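Local coordinates for GMP reductase (Trypanosoma brucei brucei, PDB 6JIG), which converts GMP to IMP by reductive deamination and is allosterically regulated through its cystathionine-beta-synthase domain, with accompanying changes of oligomeric state, at the interface of chains A and B. Numbering follows the deposited sequence. Chains: chain A/B, GMP reductase.

Contact 1: the interface of chains A and B. Residues chain A 313, 321, 325-329; chain B 19, 473, 479, 482-483.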
loop_
_atom_site.group_PDB
_atom_site.type_symbol
_atom_site.label_atom_id
_atom_site.label_comp_id
_atom_site.label_asym_id
_atom_site.label_seq_id
_atom_site.Cartn_x
_atom_site.Cartn_y
_atom_site.Cartn_z
ATOM N N GLY A 313 -0.758 -32.876 1.099
ATOM C CA GLY A 313 -0.904 -31.487 1.466
ATOM C C GLY A 313 0.002 -30.403 0.876
ATOM O O GLY A 313 -0.375 -29.230 0.924
ATOM N N ARG A 321 -4.046 -29.606 4.724
ATOM C CA ARG A 321 -3.441 -29.338 6.016
ATOM C C ARG A 321 -4.259 -28.323 6.811
ATOM O O ARG A 321 -4.227 -28.346 8.045
ATOM C CB ARG A 321 -1.986 -28.873 5.816
ATOM C CG ARG A 321 -1.126 -29.940 5.115
ATOM C CD ARG A 321 0.317 -29.505 4.858
ATOM N NE ARG A 321 1.088 -30.520 4.134
ATOM C CZ ARG A 321 2.391 -30.428 3.887
ATOM N NH1 ARG A 321 3.087 -29.367 4.317
ATOM N NH2 ARG A 321 3.000 -31.393 3.214
ATOM N N GLY A 325 -5.997 -30.920 8.828
ATOM C CA GLY A 325 -4.898 -30.807 9.769
ATOM C C GLY A 325 -3.792 -31.820 9.569
ATOM O O GLY A 325 -2.891 -31.902 10.416
ATOM N N ALA A 326 -3.828 -32.578 8.469
ATOM C CA ALA A 326 -2.958 -33.719 8.229
ATOM C C ALA A 326 -1.967 -33.426 7.110
ATOM O O ALA A 326 -2.254 -32.659 6.188
ATOM C CB ALA A 326 -3.771 -34.965 7.843
ATOM N N GLY A 327 -0.820 -34.081 7.176
ATOM C CA GLY A 327 0.218 -33.893 6.181
ATOM C C GLY A 327 1.580 -34.220 6.762
ATOM O O GLY A 327 1.730 -34.526 7.945
ATOM N N VAL A 328 2.578 -34.182 5.881
ATOM C CA VAL A 328 3.977 -34.393 6.255
ATOM C C VAL A 328 4.804 -33.437 5.406
ATOM O O VAL A 328 4.604 -33.379 4.183
ATOM C CB VAL A 328 4.434 -35.846 6.024
ATOM C CG1 VAL A 328 5.921 -36.002 6.412
ATOM C CG2 VAL A 328 3.590 -36.825 6.804
ATOM N N PRO A 329 5.718 -32.667 6.002
ATOM C CA PRO A 329 6.597 -31.804 5.205
ATOM C C PRO A 329 7.287 -32.621 4.125
ATOM O O PRO A 329 7.756 -33.732 4.371
ATOM C CB PRO A 329 7.587 -31.259 6.247
ATOM C CG PRO A 329 6.702 -31.198 7.532
ATOM C CD PRO A 329 5.935 -32.505 7.450
ATOM N N LEU B 19 1.626 -31.078 12.196
ATOM C CA LEU B 19 0.621 -31.699 11.336
ATOM C C LEU B 19 0.309 -33.080 11.871
ATOM O O LEU B 19 1.142 -33.690 12.540
ATOM C CB LEU B 19 1.114 -31.831 9.893
ATOM C CG LEU B 19 1.457 -30.526 9.199
ATOM C CD1 LEU B 19 2.208 -30.874 7.917
ATOM C CD2 LEU B 19 0.185 -29.746 8.893
ATOM N N VAL B 473 3.745 -34.634 13.588
ATOM C CA VAL B 473 5.079 -34.255 13.127
ATOM C C VAL B 473 5.191 -32.740 13.206
ATOM O O VAL B 473 4.251 -32.015 12.858
ATOM C CB VAL B 473 5.357 -34.784 11.695
ATOM C CG1 VAL B 473 4.269 -34.338 10.703
ATOM C CG2 VAL B 473 6.740 -34.355 11.211
ATOM N N GLY B 479 7.883 -25.225 6.576
ATOM C CA GLY B 479 6.835 -26.222 6.438
ATOM C C GLY B 479 5.444 -25.626 6.552
ATOM O O GLY B 479 4.525 -26.023 5.827
ATOM N N GLU B 482 4.374 -24.027 3.239
ATOM C CA GLU B 482 3.951 -25.040 2.273
ATOM C C GLU B 482 2.564 -25.588 2.584
ATOM O O GLU B 482 1.930 -26.178 1.704
ATOM C CB GLU B 482 4.972 -26.186 2.232
ATOM N N SER B 483 2.063 -25.377 3.800
ATOM C CA SER B 483 0.849 -26.055 4.228
ATOM C C SER B 483 -0.406 -25.321 3.755
ATOM O O SER B 483 -1.393 -25.965 3.369
ATOM C CB SER B 483 0.899 -26.220 5.749
ATOM O OG SER B 483 1.975 -27.114 6.057
HETATM O O HOH W 1 -2.514 -28.599 2.464
#
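A:Arg321 reaches across the interface to B:Ser483 and gives a hydrogen bond from its guanidinium NH1 to the side-chain hydroxyl OG, 3.1 Å away. The oxygen meets the guanidinium at its edge, in plane, and the bond is nearly straight at 170°. The same hydroxyl gives its own proton to the carbonyl O of B:Gly479 at 2.8 Å, which should hold the rotation of OG and turn it toward the arginine as an acceptor. An extended chain carries the guanidinium there, with CG anti to the carbonyl carbon (chi1 -61°). Its aliphatic part packs as well: CD lies 3.5 Å from B:Ser483 CB and 3.8 Å from CD1 of B:Leu19. Of the leucine branches, CD2 packs on CB and CG of the arginine, while CD1 lies between the arginine CD and the backbone of A:Gly327. Farther along, A:Pro329 CD meets B:Val473 CG1 tip to tip at 4.1 Å. Behind the arginine, a water joins its backbone N to A:Gly313 O, at 2.7 Å from that carbonyl, and to B:Ser483 O at 3.0 Å. A:Gly313 belongs to the potassium-binding loop, so the water ties the partner's helix to this loop. In the fold, helix 320-323 and the loop after it on chain A face strands 18-20 and 472-475 and helix 477-483 of chain B.

Contact 2: the interface of chains A and B. Residues chain A 262, 312, 320, 326-328; chain B 20-22, 457.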
loop_
_atom_site.group_PDB
_atom_site.type_symbol
_atom_site.label_atom_id
_atom_site.label_comp_id
_atom_site.label_asym_id
_atom_site.label_seq_id
_atom_site.Cartn_x
_atom_site.Cartn_y
_atom_site.Cartn_z
ATOM N N HIS A 262 -5.838 -39.639 0.379
ATOM C CA HIS A 262 -5.261 -40.475 1.431
ATOM C C HIS A 262 -5.007 -41.873 0.857
ATOM O O HIS A 262 -5.834 -42.775 0.978
ATOM C CB HIS A 262 -6.181 -40.505 2.666
ATOM C CG HIS A 262 -5.556 -41.143 3.868
ATOM N ND1 HIS A 262 -4.201 -41.370 3.968
ATOM C CD2 HIS A 262 -6.106 -41.641 5.004
ATOM C CE1 HIS A 262 -3.938 -41.953 5.126
ATOM N NE2 HIS A 262 -5.075 -42.136 5.770
ATOM N N VAL A 312 1.201 -35.441 0.776
ATOM C CA VAL A 312 -0.089 -35.197 1.426
ATOM C C VAL A 312 -0.094 -33.736 1.870
ATOM O O VAL A 312 0.564 -33.374 2.853
ATOM C CB VAL A 312 -0.332 -36.154 2.600
ATOM C CG1 VAL A 312 -1.676 -35.842 3.299
ATOM C CG2 VAL A 312 -0.329 -37.596 2.109
ATOM N N THR A 320 -5.620 -29.350 2.376
ATOM C CA THR A 320 -5.791 -30.491 3.268
ATOM C C THR A 320 -5.221 -30.226 4.658
ATOM O O THR A 320 -5.808 -30.623 5.669
ATOM C CB THR A 320 -5.116 -31.714 2.645
ATOM O OG1 THR A 320 -5.824 -32.090 1.455
ATOM C CG2 THR A 320 -5.066 -32.883 3.607
ATOM N N ALA A 326 -3.828 -32.578 8.469
ATOM C CA ALA A 326 -2.958 -33.719 8.229
ATOM C C ALA A 326 -1.967 -33.426 7.110
ATOM O O ALA A 326 -2.254 -32.659 6.188
ATOM C CB ALA A 326 -3.771 -34.965 7.843
ATOM N N GLY A 327 -0.820 -34.081 7.176
ATOM C CA GLY A 327 0.218 -33.893 6.181
ATOM C C GLY A 327 1.580 -34.220 6.762
ATOM O O GLY A 327 1.730 -34.526 7.945
ATOM N N VAL A 328 2.578 -34.182 5.881
ATOM C CA VAL A 328 3.977 -34.393 6.255
ATOM C C VAL A 328 4.804 -33.437 5.406
ATOM O O VAL A 328 4.604 -33.379 4.183
ATOM C CB VAL A 328 4.434 -35.846 6.024
ATOM C CG1 VAL A 328 5.921 -36.002 6.412
ATOM C CG2 VAL A 328 3.590 -36.825 6.804
ATOM N N ILE B 20 -0.900 -33.565 11.574
ATOM C CA ILE B 20 -1.280 -34.945 11.867
ATOM C C ILE B 20 -0.664 -35.863 10.814
ATOM O O ILE B 20 -0.847 -35.656 9.614
ATOM C CB ILE B 20 -2.803 -35.094 11.896
ATOM C CG1 ILE B 20 -3.382 -34.270 13.052
ATOM C CG2 ILE B 20 -3.209 -36.581 11.993
ATOM C CD1 ILE B 20 -4.905 -34.045 12.910
ATOM N N ILE B 21 0.091 -36.853 11.259
ATOM C CA ILE B 21 0.737 -37.776 10.325
ATOM C C ILE B 21 -0.320 -38.732 9.788
ATOM O O ILE B 21 -1.030 -39.364 10.591
ATOM C CB ILE B 21 1.852 -38.559 11.022
ATOM C CG1 ILE B 21 2.970 -37.636 11.517
ATOM C CG2 ILE B 21 2.445 -39.596 10.059
ATOM C CD1 ILE B 21 3.907 -38.337 12.500
ATOM N N PRO B 22 -0.459 -38.883 8.473
ATOM C CA PRO B 22 -1.448 -39.836 7.952
ATOM C C PRO B 22 -1.134 -41.251 8.421
ATOM O O PRO B 22 0.025 -41.656 8.497
ATOM C CB PRO B 22 -1.316 -39.693 6.431
ATOM C CG PRO B 22 -0.716 -38.317 6.227
ATOM C CD PRO B 22 0.220 -38.138 7.397
ATOM N N TYR B 457 -7.749 -39.346 8.354
ATOM C CA TYR B 457 -6.305 -39.408 8.135
ATOM C C TYR B 457 -5.602 -40.144 9.265
ATOM O O TYR B 457 -4.541 -40.743 9.045
ATOM C CB TYR B 457 -5.716 -38.008 7.964
ATOM C CG TYR B 457 -5.787 -37.504 6.552
ATOM C CD1 TYR B 457 -4.897 -37.968 5.588
ATOM C CD2 TYR B 457 -6.756 -36.582 6.167
ATOM C CE1 TYR B 457 -4.954 -37.514 4.297
ATOM C CE2 TYR B 457 -6.826 -36.125 4.870
ATOM C CZ TYR B 457 -5.915 -36.600 3.938
ATOM O OH TYR B 457 -5.956 -36.158 2.641
#
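The phenol ring of B:Tyr457 is held between A:Ala326 on one face and A:His262 on the other. The alanine methyl CB sits over the first face, 3.9 Å from the ring centroid, in a CH-pi contact displaced toward CG. A:Thr320 CG2 lies on the same side but near the hydroxyl end, 3.8 Å from CZ, its side chain crossing the tyrosine at about a right angle. On the opposite face the histidine is shifted to the CD1-CE1 rim: its CB comes to 3.6 Å from CE1, while CD1 stands 3.7 Å above the imidazole plane, offset toward that ring's own rim. The two rings are inclined rather than parallel, and the side chains run past each other in opposite directions. With CG anti to the backbone N (chi1 -170°), the histidine side chain lies along this face. On the alanine side, beyond the CE1 rim, A:Val312 meets the tyrosine tip to tip through CG1.

B:Pro22 fills the neighbouring place, wedged among A:His262, A:Val312 and A:Val328. Its CB touches the imidazole CE1 at 3.7 Å, its CG lies alongside A:Val312, and its CD reaches A:Val328 CG2, also at 3.7 Å. A backbone hydrogen bond joins this apolar patch: A:Gly327 N donates to B:Ile20 O at 2.9 Å. A:Ala326 pairs with B:Ile20 as a parallel beta bridge, which should help to set the alanine methyl against the tyrosine.

Chain B contributes the end of helix 440-457 and the segment leaving strand 18-20. Chain A supplies the loops holding A:His262, A:Val312 and residues 326-328, together with A:Thr320, a GMP-binding residue at the first position of helix 320-323. A:Val312 directly precedes A:Gly313 of the potassium-binding loop.

The centres of contact 1 and contact 2 are about 6 Å apart, and both use A:Ala326, A:Gly327 and A:Val328. Strand 18-20 of chain B also serves both, so they are neighbouring parts of one patch, the first more polar and water-bridged, the second mainly apolar. Their centres lie about 9 and 11 Å from A:Ala318, the engineered active-site position, which may couple subunit packing to the catalytic and potassium-binding loop. The A-B interface is not an exact two-fold, as would suit neighbouring subunits around the homotetramer; the deposited assembly contains eight copies.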